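Local structure of (S)-ureidoglycine aminohydrolase (Escherichia coli, 1RC6) at residues A57-Y62 with G225-M230; R135-E140 with G176-M181; H182-A187 with Y249-D254; V199-A204 with M230-L235. The protein catalyses the manganese-dependent hydrolysis of (S)-ureidoglycine to (S)-ureidoglycolate and ammonia, a step in the anaerobic use of allantoin as a nitrogen source. All blocks are in the same frame, centred on the assembly; numbering follows the deposited sequence.

Followed from the N terminus, the chain opens contact 1 at 57-62, at the start of strand 60-67 in the first cupin. Contact 2 both opens (135-140) and closes (176-181) within the long loop of contact 1, joining the loop after strand 127-135 of the first cupin to the start of strand 179-186 of the second. Strand 179-186 then runs straight on into contact 3, which opens at 182-187, and contact 4 opens at 199-204. Segment 225-230 now closes contact 1, and 230-235 closes contact 4, the two sharing Met230. Contact 3 closes last, at 249-254, so it encloses contact 4, while contact 1 crosses both. Contacts 3 and 4 join strands within the second cupin; contacts 1 and 2 tie it to the first.

Contact 1 of 4, residues A57-Y62 with G225-M230; sequences ASFVDY and GDYIFM
Tyr227 is the first residue of 225-230 to reach the other segment. Its CG stands anti to the backbone N (chi1 177°), which sends the ring across to meet Asp61 tip to tip. The phenol OH donates to Asp61 OD1 at 2.4 Å, on the syn lone pair, and the carboxylate plane stands 83° from that of the ring. Asp61 presents this oxygen because its CG lies between the backbone N and the carbonyl carbon (chi1 52°). Its second oxygen, OD2, lies 3.4 Å from Tyr227 OH at a poor angle for bonding and is instead held by the backbone N of Ser51, whose OG also bonds the phenol. Both ends of this buried polar pair are thus tied down by one neighbouring residue. The same OH sits at the edge of the Phe59 ring, near its plane, 3.8 Å from CE2.

The geometry is that of two sheets of a bicupin packed through side chains: strand 60-67 belongs to the first cupin, strand 227-230 to the second, and the closest CA pair, Ala57 and Phe229, is 8.1 Å apart, too far for backbone pairing. Two places on, Phe229 points to the same side as Tyr227. Its CE2 meets Ala57 CB at 3.6 Å, and Phe59 CZ approaches the edge of the Phe229 ring, 4.2 Å from CE2. Ala57 CB also lies 3.6 Å above the plane of the Phe59 ring, towards its rim, while Tyr132 of the first cupin stacks on that ring.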
# COMPACT_ATOMS: atom_id res chain seq x y z
N ALA A 57 7.24 0.36 -11.78
CA ALA A 57 5.87 0.07 -11.39
C ALA A 57 4.87 0.67 -12.36
O ALA A 57 5.15 1.65 -13.05
CB ALA A 57 5.61 0.60 -9.99
N SER A 58 3.69 0.06 -12.41
CA SER A 58 2.62 0.54 -13.28
C SER A 58 1.59 1.19 -12.38
O SER A 58 0.39 1.15 -12.65
CB SER A 58 2.00 -0.63 -14.04
OG SER A 58 1.42 -1.57 -13.15
N PHE A 59 2.07 1.78 -11.29
CA PHE A 59 1.23 2.48 -10.33
C PHE A 59 2.11 3.44 -9.56
O PHE A 59 3.33 3.46 -9.74
CB PHE A 59 0.61 1.49 -9.34
CG PHE A 59 1.62 0.63 -8.60
CD1 PHE A 59 2.04 -0.59 -9.12
CD2 PHE A 59 2.14 1.04 -7.37
CE1 PHE A 59 2.97 -1.38 -8.44
CE2 PHE A 59 3.06 0.26 -6.68
CZ PHE A 59 3.47 -0.96 -7.22
N VAL A 60 1.49 4.26 -8.72
CA VAL A 60 2.25 5.18 -7.89
C VAL A 60 1.63 5.02 -6.53
O VAL A 60 0.41 5.08 -6.42
CB VAL A 60 2.07 6.64 -8.29
CG1 VAL A 60 2.94 7.51 -7.41
CG2 VAL A 60 2.41 6.85 -9.76
N ASP A 61 2.44 4.78 -5.50
CA ASP A 61 1.86 4.66 -4.17
C ASP A 61 2.57 5.61 -3.22
O ASP A 61 3.67 6.09 -3.52
CB ASP A 61 1.87 3.21 -3.68
CG ASP A 61 3.22 2.56 -3.78
OD1 ASP A 61 3.27 1.34 -3.52
OD2 ASP A 61 4.21 3.25 -4.10
N TYR A 62 1.93 5.92 -2.09
CA TYR A 62 2.49 6.87 -1.15
C TYR A 62 2.33 6.49 0.30
O TYR A 62 1.53 5.63 0.66
CB TYR A 62 1.80 8.24 -1.27
CG TYR A 62 1.42 8.72 -2.65
CD1 TYR A 62 0.56 7.97 -3.46
CD2 TYR A 62 1.91 9.93 -3.14
CE1 TYR A 62 0.19 8.43 -4.74
CE2 TYR A 62 1.54 10.39 -4.41
CZ TYR A 62 0.69 9.64 -5.19
OH TYR A 62 0.35 10.13 -6.43
N GLY A 225 7.45 -0.13 8.87
CA GLY A 225 7.88 1.13 8.28
C GLY A 225 8.60 0.97 6.95
O GLY A 225 8.70 1.92 6.17
N ASP A 226 9.12 -0.22 6.68
CA ASP A 226 9.83 -0.48 5.43
C ASP A 226 8.85 -0.64 4.27
O ASP A 226 7.69 -1.02 4.47
CB ASP A 226 10.66 -1.76 5.53
CG ASP A 226 11.91 -1.59 6.38
OD1 ASP A 226 12.63 -2.60 6.55
OD2 ASP A 226 12.17 -0.46 6.86
N TYR A 227 9.33 -0.37 3.06
CA TYR A 227 8.51 -0.51 1.87
C TYR A 227 9.29 -1.33 0.88
O TYR A 227 10.49 -1.15 0.75
CB TYR A 227 8.20 0.84 1.24
CG TYR A 227 7.41 0.70 -0.04
CD1 TYR A 227 6.04 0.43 -0.00
CD2 TYR A 227 8.04 0.77 -1.28
CE1 TYR A 227 5.32 0.23 -1.18
CE2 TYR A 227 7.33 0.57 -2.46
CZ TYR A 227 5.98 0.30 -2.41
OH TYR A 227 5.29 0.12 -3.58
N ILE A 228 8.62 -2.21 0.17
CA ILE A 228 9.31 -3.05 -0.79
C ILE A 228 8.63 -3.11 -2.14
O ILE A 228 7.44 -3.39 -2.22
CB ILE A 228 9.42 -4.48 -0.27
CG1 ILE A 228 9.91 -4.48 1.17
CG2 ILE A 228 10.34 -5.29 -1.16
CD1 ILE A 228 9.85 -5.84 1.81
N PHE A 229 9.40 -2.86 -3.19
CA PHE A 229 8.87 -2.94 -4.54
C PHE A 229 9.36 -4.22 -5.21
O PHE A 229 10.54 -4.35 -5.51
CB PHE A 229 9.30 -1.76 -5.40
CG PHE A 229 8.96 -1.94 -6.85
CD1 PHE A 229 9.96 -2.04 -7.81
CD2 PHE A 229 7.63 -2.03 -7.25
CE1 PHE A 229 9.64 -2.24 -9.16
CE2 PHE A 229 7.29 -2.22 -8.59
CZ PHE A 229 8.30 -2.33 -9.55
N MET A 230 8.45 -5.15 -5.44
CA MET A 230 8.77 -6.42 -6.08
C MET A 230 8.35 -6.30 -7.54
O MET A 230 7.16 -6.33 -7.86
CB MET A 230 7.99 -7.54 -5.39
CG MET A 230 8.18 -7.63 -3.87
SD MET A 230 6.90 -8.68 -3.09
CE MET A 230 6.93 -8.10 -1.40

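Contact 2 of 4, residues R135-E140 with G176-M181; sequences RYVPVE and GFDMNM
Tyr136 OH is the best-held polar atom here, with two grips on it: it donates to Gly176 O at 2.7 Å and has a weak hydrogen bond from Arg257 NH1. The donation lies in the plane of the Gly176 carbonyl, on a lone pair. Tyr136 can reach so far because its CG is anti to the backbone N (chi1 176°), carrying the ring out alongside 176-181. On the way the ring crosses the Asp178 carboxylate obliquely, the two planes 48° apart, with Asp178 CG 3.4 Å from Tyr136 CD2.

That carboxylate supplies the second bond of the contact. Val137 N donates to Asp178 OD2 at 2.8 Å, nearly straight at 163° about the hydrogen, and arrives from above the carboxylate plane. Asp178 CG sits in the crowded position between its own N and carbonyl carbon, which turns OD2 towards the Val137 amide. The other oxygen, OD1, lies close to Glu82 OE2, a like-charged neighbour that would probably raise the proton affinity of one of the two acids. A phenylalanine in place of Tyr136 would remove the hydroxyl and with it the bonds to Gly176 O and Arg257, and would probably leave the two segments less firmly joined.

The CA atoms of Val137 and Asp178, the closest pair, are 6.5 Å apart, and the two hydrogen bonds across the contact each use a side chain, one from each segment. This is an interdomain junction of a bicupin: 135-140 follows strand 127-135 of the first cupin, and 176-181 leads into strand 179-186 of the second.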
# COMPACT_ATOMS: atom_id res chain seq x y z
N ARG A 135 -3.72 3.50 -13.32
CA ARG A 135 -4.63 3.79 -14.41
C ARG A 135 -5.50 2.55 -14.63
O ARG A 135 -5.01 1.48 -15.02
CB ARG A 135 -3.84 4.16 -15.67
CG ARG A 135 -4.70 4.60 -16.84
CD ARG A 135 -4.03 5.73 -17.61
NE ARG A 135 -2.68 5.40 -18.07
CZ ARG A 135 -1.85 6.25 -18.67
NH1 ARG A 135 -2.24 7.50 -18.90
NH2 ARG A 135 -0.64 5.86 -19.04
N TYR A 136 -6.79 2.69 -14.36
CA TYR A 136 -7.73 1.59 -14.51
C TYR A 136 -7.90 1.05 -15.93
O TYR A 136 -7.91 1.80 -16.91
CB TYR A 136 -9.08 2.01 -13.96
CG TYR A 136 -10.15 0.97 -14.16
CD1 TYR A 136 -11.06 1.07 -15.21
CD2 TYR A 136 -10.23 -0.13 -13.32
CE1 TYR A 136 -12.03 0.09 -15.42
CE2 TYR A 136 -11.19 -1.12 -13.51
CZ TYR A 136 -12.09 -1.01 -14.56
OH TYR A 136 -13.04 -1.99 -14.74
N VAL A 137 -8.05 -0.27 -16.04
CA VAL A 137 -8.24 -0.89 -17.34
C VAL A 137 -9.63 -1.48 -17.49
O VAL A 137 -9.97 -2.52 -16.91
CB VAL A 137 -7.21 -1.99 -17.60
CG1 VAL A 137 -7.54 -2.69 -18.90
CG2 VAL A 137 -5.83 -1.38 -17.66
N PRO A 138 -10.47 -0.81 -18.28
CA PRO A 138 -11.85 -1.25 -18.52
C PRO A 138 -11.93 -2.48 -19.38
O PRO A 138 -11.07 -2.73 -20.21
CB PRO A 138 -12.48 -0.03 -19.17
CG PRO A 138 -11.35 0.53 -19.97
CD PRO A 138 -10.19 0.44 -19.00
N VAL A 139 -12.99 -3.25 -19.17
CA VAL A 139 -13.25 -4.46 -19.92
C VAL A 139 -14.75 -4.47 -20.27
O VAL A 139 -15.57 -4.03 -19.47
CB VAL A 139 -12.91 -5.71 -19.07
CG1 VAL A 139 -13.80 -5.77 -17.86
CG2 VAL A 139 -13.07 -6.97 -19.90
N GLU A 140 -15.09 -4.97 -21.45
CA GLU A 140 -16.48 -5.02 -21.89
C GLU A 140 -17.41 -5.72 -20.91
O GLU A 140 -17.14 -6.85 -20.48
CB GLU A 140 -16.58 -5.71 -23.26
CG GLU A 140 -15.77 -5.04 -24.37
CD GLU A 140 -16.45 -3.79 -24.94
OE1 GLU A 140 -17.08 -3.03 -24.16
OE2 GLU A 140 -16.35 -3.56 -26.18
N GLY A 176 -14.73 -6.71 -12.72
CA GLY A 176 -14.97 -5.28 -12.71
C GLY A 176 -13.72 -4.64 -12.16
O GLY A 176 -13.33 -3.52 -12.56
N PHE A 177 -13.08 -5.36 -11.24
CA PHE A 177 -11.85 -4.90 -10.62
C PHE A 177 -10.63 -5.44 -11.36
O PHE A 177 -10.58 -6.60 -11.75
CB PHE A 177 -11.81 -5.31 -9.15
CG PHE A 177 -12.77 -4.55 -8.28
CD1 PHE A 177 -12.32 -3.51 -7.48
CD2 PHE A 177 -14.13 -4.85 -8.29
CE1 PHE A 177 -13.22 -2.77 -6.72
CE2 PHE A 177 -15.02 -4.13 -7.54
CZ PHE A 177 -14.57 -3.09 -6.75
N ASP A 178 -9.64 -4.57 -11.55
CA ASP A 178 -8.42 -4.93 -12.23
C ASP A 178 -7.23 -4.91 -11.26
O ASP A 178 -6.08 -4.85 -11.67
CB ASP A 178 -8.17 -3.96 -13.39
CG ASP A 178 -7.84 -2.56 -12.91
OD1 ASP A 178 -7.93 -2.30 -11.69
OD2 ASP A 178 -7.50 -1.71 -13.76
N MET A 179 -7.53 -4.95 -9.96
CA MET A 179 -6.47 -4.94 -8.95
C MET A 179 -7.04 -5.40 -7.63
O MET A 179 -8.23 -5.67 -7.52
CB MET A 179 -5.91 -3.54 -8.76
CG MET A 179 -6.96 -2.55 -8.36
SD MET A 179 -6.37 -1.27 -7.24
CE MET A 179 -6.11 -0.05 -8.32
N ASN A 180 -6.17 -5.50 -6.63
CA ASN A 180 -6.60 -5.89 -5.30
C ASN A 180 -5.50 -5.55 -4.31
O ASN A 180 -4.33 -5.46 -4.68
CB ASN A 180 -6.92 -7.37 -5.26
CG ASN A 180 -7.97 -7.71 -4.21
OD1 ASN A 180 -8.65 -8.73 -4.29
ND2 ASN A 180 -8.10 -6.85 -3.20
N MET A 181 -5.87 -5.33 -3.06
CA MET A 181 -4.92 -5.02 -2.00
C MET A 181 -5.02 -6.16 -1.00
O MET A 181 -6.12 -6.66 -0.73
CB MET A 181 -5.28 -3.69 -1.30
CG MET A 181 -5.16 -2.42 -2.15
SD MET A 181 -3.46 -1.92 -2.59
CE MET A 181 -2.57 -2.47 -1.17

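Contact 3 of 4, residues H182-A187 with Y249-D254; sequences HILSFA and YIYSKD
Strands 179-186 and 247-254 are antiparallel neighbours in the larger sheet of the C-terminal cupin barrel, their segment axes 146° apart. His182 and Leu184 stand on one face with their partners Tyr251 and Tyr249; Ile183 and Ile250 occupy the other, where Ile183 CG1 meets Ile250 CB at 3.7 Å.

The His182 and Tyr251 rings are nearly parallel, 27° between planes, yet slid apart with centroids 5.2 Å from each other, so overlap is slight. The real cover is a CH-pi contact: His182 CB lies over the Tyr251 face, 3.9 Å from the ring centroid. Tyr251 folds back over its partner because its CG sits between N and the carbonyl carbon (chi1 75°). Its ring also meets that of His202, a probable Mn(2+) ligand, edge-to-face, so an alanine at Tyr251 would remove both ring contacts and would probably loosen the packing round that histidine. Tyr249, a probable substrate-binding residue, runs side by side with Leu184; Leu184 CB lies above one ring face near the rim, and Leu184 CD1 is 3.4 Å from Tyr249 OH.

Backbone bonds fix this register: His182 N to Tyr251 O at 2.8 Å, Tyr251 N to His182 O at 2.7 Å, and Leu184 N to Tyr249 O at 2.9 Å. Beyond Tyr251, the aliphatic stem of Lys253, another probable substrate ligand, crosses His182 obliquely, with its CD 3.4 Å from His182 CE1.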
# COMPACT_ATOMS: atom_id res chain seq x y z
N HIS A 182 -3.89 -6.60 -0.46
CA HIS A 182 -3.92 -7.69 0.50
C HIS A 182 -3.05 -7.37 1.71
O HIS A 182 -2.16 -6.53 1.64
CB HIS A 182 -3.39 -8.99 -0.12
CG HIS A 182 -4.13 -9.43 -1.34
ND1 HIS A 182 -3.82 -8.96 -2.60
CD2 HIS A 182 -5.15 -10.30 -1.50
CE1 HIS A 182 -4.62 -9.52 -3.48
NE2 HIS A 182 -5.44 -10.34 -2.84
N ILE A 183 -3.34 -8.04 2.82
CA ILE A 183 -2.56 -7.88 4.03
C ILE A 183 -2.20 -9.29 4.47
O ILE A 183 -3.07 -10.15 4.56
CB ILE A 183 -3.36 -7.21 5.17
CG1 ILE A 183 -3.26 -5.69 5.07
CG2 ILE A 183 -2.84 -7.70 6.51
CD1 ILE A 183 -4.01 -4.94 6.18
N LEU A 184 -0.92 -9.54 4.72
CA LEU A 184 -0.45 -10.84 5.18
C LEU A 184 0.04 -10.69 6.62
O LEU A 184 0.75 -9.73 6.93
CB LEU A 184 0.68 -11.37 4.30
CG LEU A 184 0.29 -12.46 3.30
CD1 LEU A 184 1.45 -12.78 2.37
CD2 LEU A 184 -0.13 -13.71 4.06
N SER A 185 -0.36 -11.61 7.49
CA SER A 185 0.05 -11.54 8.89
C SER A 185 0.70 -12.86 9.31
O SER A 185 0.30 -13.92 8.85
CB SER A 185 -1.17 -11.25 9.77
OG SER A 185 -0.80 -10.68 11.02
N PHE A 186 1.72 -12.76 10.16
CA PHE A 186 2.44 -13.94 10.67
C PHE A 186 2.62 -13.84 12.18
O PHE A 186 3.39 -13.01 12.66
CB PHE A 186 3.82 -14.07 10.05
CG PHE A 186 3.81 -14.39 8.59
CD1 PHE A 186 3.48 -13.41 7.66
CD2 PHE A 186 4.16 -15.65 8.14
CE1 PHE A 186 3.50 -13.69 6.28
CE2 PHE A 186 4.19 -15.94 6.77
CZ PHE A 186 3.86 -14.96 5.84
N ALA A 187 1.91 -14.69 12.92
CA ALA A 187 2.01 -14.70 14.37
C ALA A 187 3.44 -15.12 14.72
O ALA A 187 4.10 -15.81 13.94
CB ALA A 187 1.01 -15.68 14.96
N TYR A 249 2.15 -7.16 6.65
CA TYR A 249 2.34 -6.12 5.65
C TYR A 249 1.20 -6.07 4.63
O TYR A 249 0.57 -7.08 4.33
CB TYR A 249 3.67 -6.30 4.92
CG TYR A 249 3.80 -7.56 4.11
CD1 TYR A 249 4.28 -8.74 4.68
CD2 TYR A 249 3.48 -7.56 2.76
CE1 TYR A 249 4.46 -9.90 3.91
CE2 TYR A 249 3.65 -8.72 1.97
CZ TYR A 249 4.14 -9.87 2.55
OH TYR A 249 4.30 -10.99 1.77
N ILE A 250 0.95 -4.87 4.11
CA ILE A 250 -0.10 -4.67 3.12
C ILE A 250 0.57 -4.57 1.77
O ILE A 250 1.68 -4.06 1.66
CB ILE A 250 -0.88 -3.38 3.42
CG1 ILE A 250 -2.03 -3.23 2.43
CG2 ILE A 250 0.07 -2.18 3.40
CD1 ILE A 250 -3.01 -2.15 2.83
N TYR A 251 -0.09 -5.06 0.73
CA TYR A 251 0.50 -5.01 -0.60
C TYR A 251 -0.49 -5.06 -1.74
O TYR A 251 -1.52 -5.74 -1.66
CB TYR A 251 1.52 -6.13 -0.77
CG TYR A 251 0.92 -7.51 -0.97
CD1 TYR A 251 0.58 -8.31 0.13
CD2 TYR A 251 0.71 -8.01 -2.25
CE1 TYR A 251 0.05 -9.59 -0.05
CE2 TYR A 251 0.17 -9.29 -2.44
CZ TYR A 251 -0.15 -10.07 -1.34
OH TYR A 251 -0.70 -11.32 -1.54
N SER A 252 -0.16 -4.36 -2.81
CA SER A 252 -0.98 -4.29 -4.00
C SER A 252 -0.69 -5.43 -4.96
O SER A 252 0.29 -6.14 -4.82
CB SER A 252 -0.78 -2.95 -4.69
OG SER A 252 0.60 -2.70 -4.89
N LYS A 253 -1.55 -5.57 -5.96
CA LYS A 253 -1.44 -6.63 -6.95
C LYS A 253 -2.46 -6.37 -8.05
O LYS A 253 -3.64 -6.27 -7.78
CB LYS A 253 -1.74 -7.96 -6.27
CG LYS A 253 -2.27 -9.06 -7.17
CD LYS A 253 -3.00 -10.14 -6.37
CE LYS A 253 -3.38 -11.35 -7.23
NZ LYS A 253 -2.20 -12.13 -7.73
N ASP A 254 -2.00 -6.24 -9.29
CA ASP A 254 -2.92 -6.04 -10.41
C ASP A 254 -3.44 -7.43 -10.79
O ASP A 254 -2.74 -8.43 -10.59
CB ASP A 254 -2.19 -5.42 -11.61
CG ASP A 254 -1.06 -6.29 -12.11
OD1 ASP A 254 -0.02 -6.39 -11.43
OD2 ASP A 254 -1.21 -6.88 -13.19

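Contact 4 of 4, residues V199-A204 with M230-L235; sequences VQEHGA and MGAYSL
Met230, Val199 and His202 bury most surface in this contact, and they hold it at its two ends. Met230 and His202 form an antiparallel hydrogen-bonded pair. His202 N donates to Met230 O at 2.9 Å with a bent 134° at the hydrogen, and Met230 N returns a straighter bond (153°) to His202 O at 3.0 Å, approaching from above the carbonyl plane. Both side chains stand on one face of the sheet. The Met230 chain is extended beyond CG, laying its sulfur against His202, with SD 3.7 Å from His202 CB and oblique to the imidazole. Its methyl CE goes on to Ala204 CB at 4.0 Å.

The pairing lies in the cupin barrel where the chain passes from strand 227-230 of one sheet to strand 234-240 of the other, and His202 is a Mn(2+) ligand by similarity. Its ND1 is held by Ser252 O, which would leave NE2 for a metal. The ring of His198, a further probable ligand, meets the imidazole edge-to-face, and Gln200 O lies 3.8 Å above one face of the His202 ring, near the rim.

At the far end, where the strands give way to loops, Tyr233 has a positive phi of 72°, which turns the chain before strand 234-240. Val199 and Tyr233 lie side by side, pointing the same way: Val199 CB is 4.2 Å above the phenol plane, and CG2 touches Tyr233 CE1 at 3.4 Å. Between these ends Glu201 directs its OE2 to Ser58 OG of the first cupin, and its CG lies 4.1 Å from Ala232 N.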
# COMPACT_ATOMS: atom_id res chain seq x y z
N VAL A 199 4.45 -12.45 -12.61
CA VAL A 199 4.59 -11.52 -13.73
C VAL A 199 4.10 -10.16 -13.22
O VAL A 199 4.51 -9.11 -13.70
CB VAL A 199 3.70 -11.95 -14.94
CG1 VAL A 199 3.60 -10.82 -15.95
CG2 VAL A 199 4.29 -13.19 -15.60
N GLN A 200 3.22 -10.20 -12.22
CA GLN A 200 2.67 -8.98 -11.64
C GLN A 200 3.56 -8.37 -10.57
O GLN A 200 4.15 -9.08 -9.74
CB GLN A 200 1.27 -9.24 -11.03
CG GLN A 200 0.66 -10.62 -11.30
CD GLN A 200 1.28 -11.72 -10.44
OE1 GLN A 200 1.32 -11.61 -9.21
NE2 GLN A 200 1.76 -12.78 -11.09
N GLU A 201 3.64 -7.05 -10.59
CA GLU A 201 4.43 -6.30 -9.62
C GLU A 201 3.74 -6.35 -8.26
O GLU A 201 2.62 -6.84 -8.13
CB GLU A 201 4.51 -4.83 -10.03
CG GLU A 201 4.86 -4.58 -11.47
CD GLU A 201 4.23 -3.30 -11.99
OE1 GLU A 201 4.69 -2.79 -13.03
OE2 GLU A 201 3.27 -2.80 -11.37
N HIS A 202 4.42 -5.84 -7.24
CA HIS A 202 3.87 -5.80 -5.91
C HIS A 202 4.48 -4.60 -5.20
O HIS A 202 5.62 -4.23 -5.47
CB HIS A 202 4.20 -7.08 -5.12
CG HIS A 202 3.42 -8.28 -5.57
ND1 HIS A 202 2.05 -8.27 -5.69
CD2 HIS A 202 3.83 -9.52 -5.92
CE1 HIS A 202 1.64 -9.46 -6.11
NE2 HIS A 202 2.70 -10.23 -6.26
N GLY A 203 3.71 -3.99 -4.31
CA GLY A 203 4.20 -2.87 -3.55
C GLY A 203 3.82 -3.21 -2.13
O GLY A 203 2.64 -3.26 -1.81
N ALA A 204 4.79 -3.46 -1.26
CA ALA A 204 4.43 -3.81 0.09
C ALA A 204 4.98 -2.85 1.11
O ALA A 204 6.12 -2.38 0.99
CB ALA A 204 4.90 -5.21 0.41
N MET A 230 8.45 -5.15 -5.44
CA MET A 230 8.77 -6.42 -6.08
C MET A 230 8.35 -6.30 -7.54
O MET A 230 7.16 -6.33 -7.86
CB MET A 230 7.99 -7.54 -5.39
CG MET A 230 8.18 -7.63 -3.87
SD MET A 230 6.90 -8.68 -3.09
CE MET A 230 6.93 -8.10 -1.40
N GLY A 231 9.33 -6.16 -8.43
CA GLY A 231 9.03 -6.02 -9.84
C GLY A 231 8.46 -7.23 -10.55
O GLY A 231 8.35 -8.32 -9.98
N ALA A 232 8.10 -7.04 -11.82
CA ALA A 232 7.55 -8.12 -12.63
C ALA A 232 8.62 -9.17 -12.94
O ALA A 232 9.74 -8.85 -13.37
CB ALA A 232 6.97 -7.55 -13.92
N TYR A 233 8.26 -10.43 -12.71
CA TYR A 233 9.16 -11.56 -12.93
C TYR A 233 10.25 -11.59 -11.87
O TYR A 233 11.43 -11.54 -12.18
CB TYR A 233 9.79 -11.46 -14.31
CG TYR A 233 8.82 -11.50 -15.47
CD1 TYR A 233 8.26 -12.71 -15.90
CD2 TYR A 233 8.47 -10.34 -16.14
CE1 TYR A 233 7.39 -12.75 -16.99
CE2 TYR A 233 7.61 -10.36 -17.22
CZ TYR A 233 7.07 -11.56 -17.66
OH TYR A 233 6.21 -11.55 -18.75
N SER A 234 9.84 -11.66 -10.60
CA SER A 234 10.79 -11.72 -9.50
C SER A 234 10.33 -12.76 -8.48
O SER A 234 9.14 -13.10 -8.43
CB SER A 234 10.90 -10.34 -8.83
OG SER A 234 9.66 -9.92 -8.27
N LEU A 235 11.26 -13.29 -7.69
CA LEU A 235 10.90 -14.29 -6.67
C LEU A 235 11.03 -13.72 -5.27
O LEU A 235 12.10 -13.27 -4.86
CB LEU A 235 11.78 -15.53 -6.79
CG LEU A 235 11.79 -16.44 -5.55
CD1 LEU A 235 10.37 -16.80 -5.12
CD2 LEU A 235 12.58 -17.70 -5.85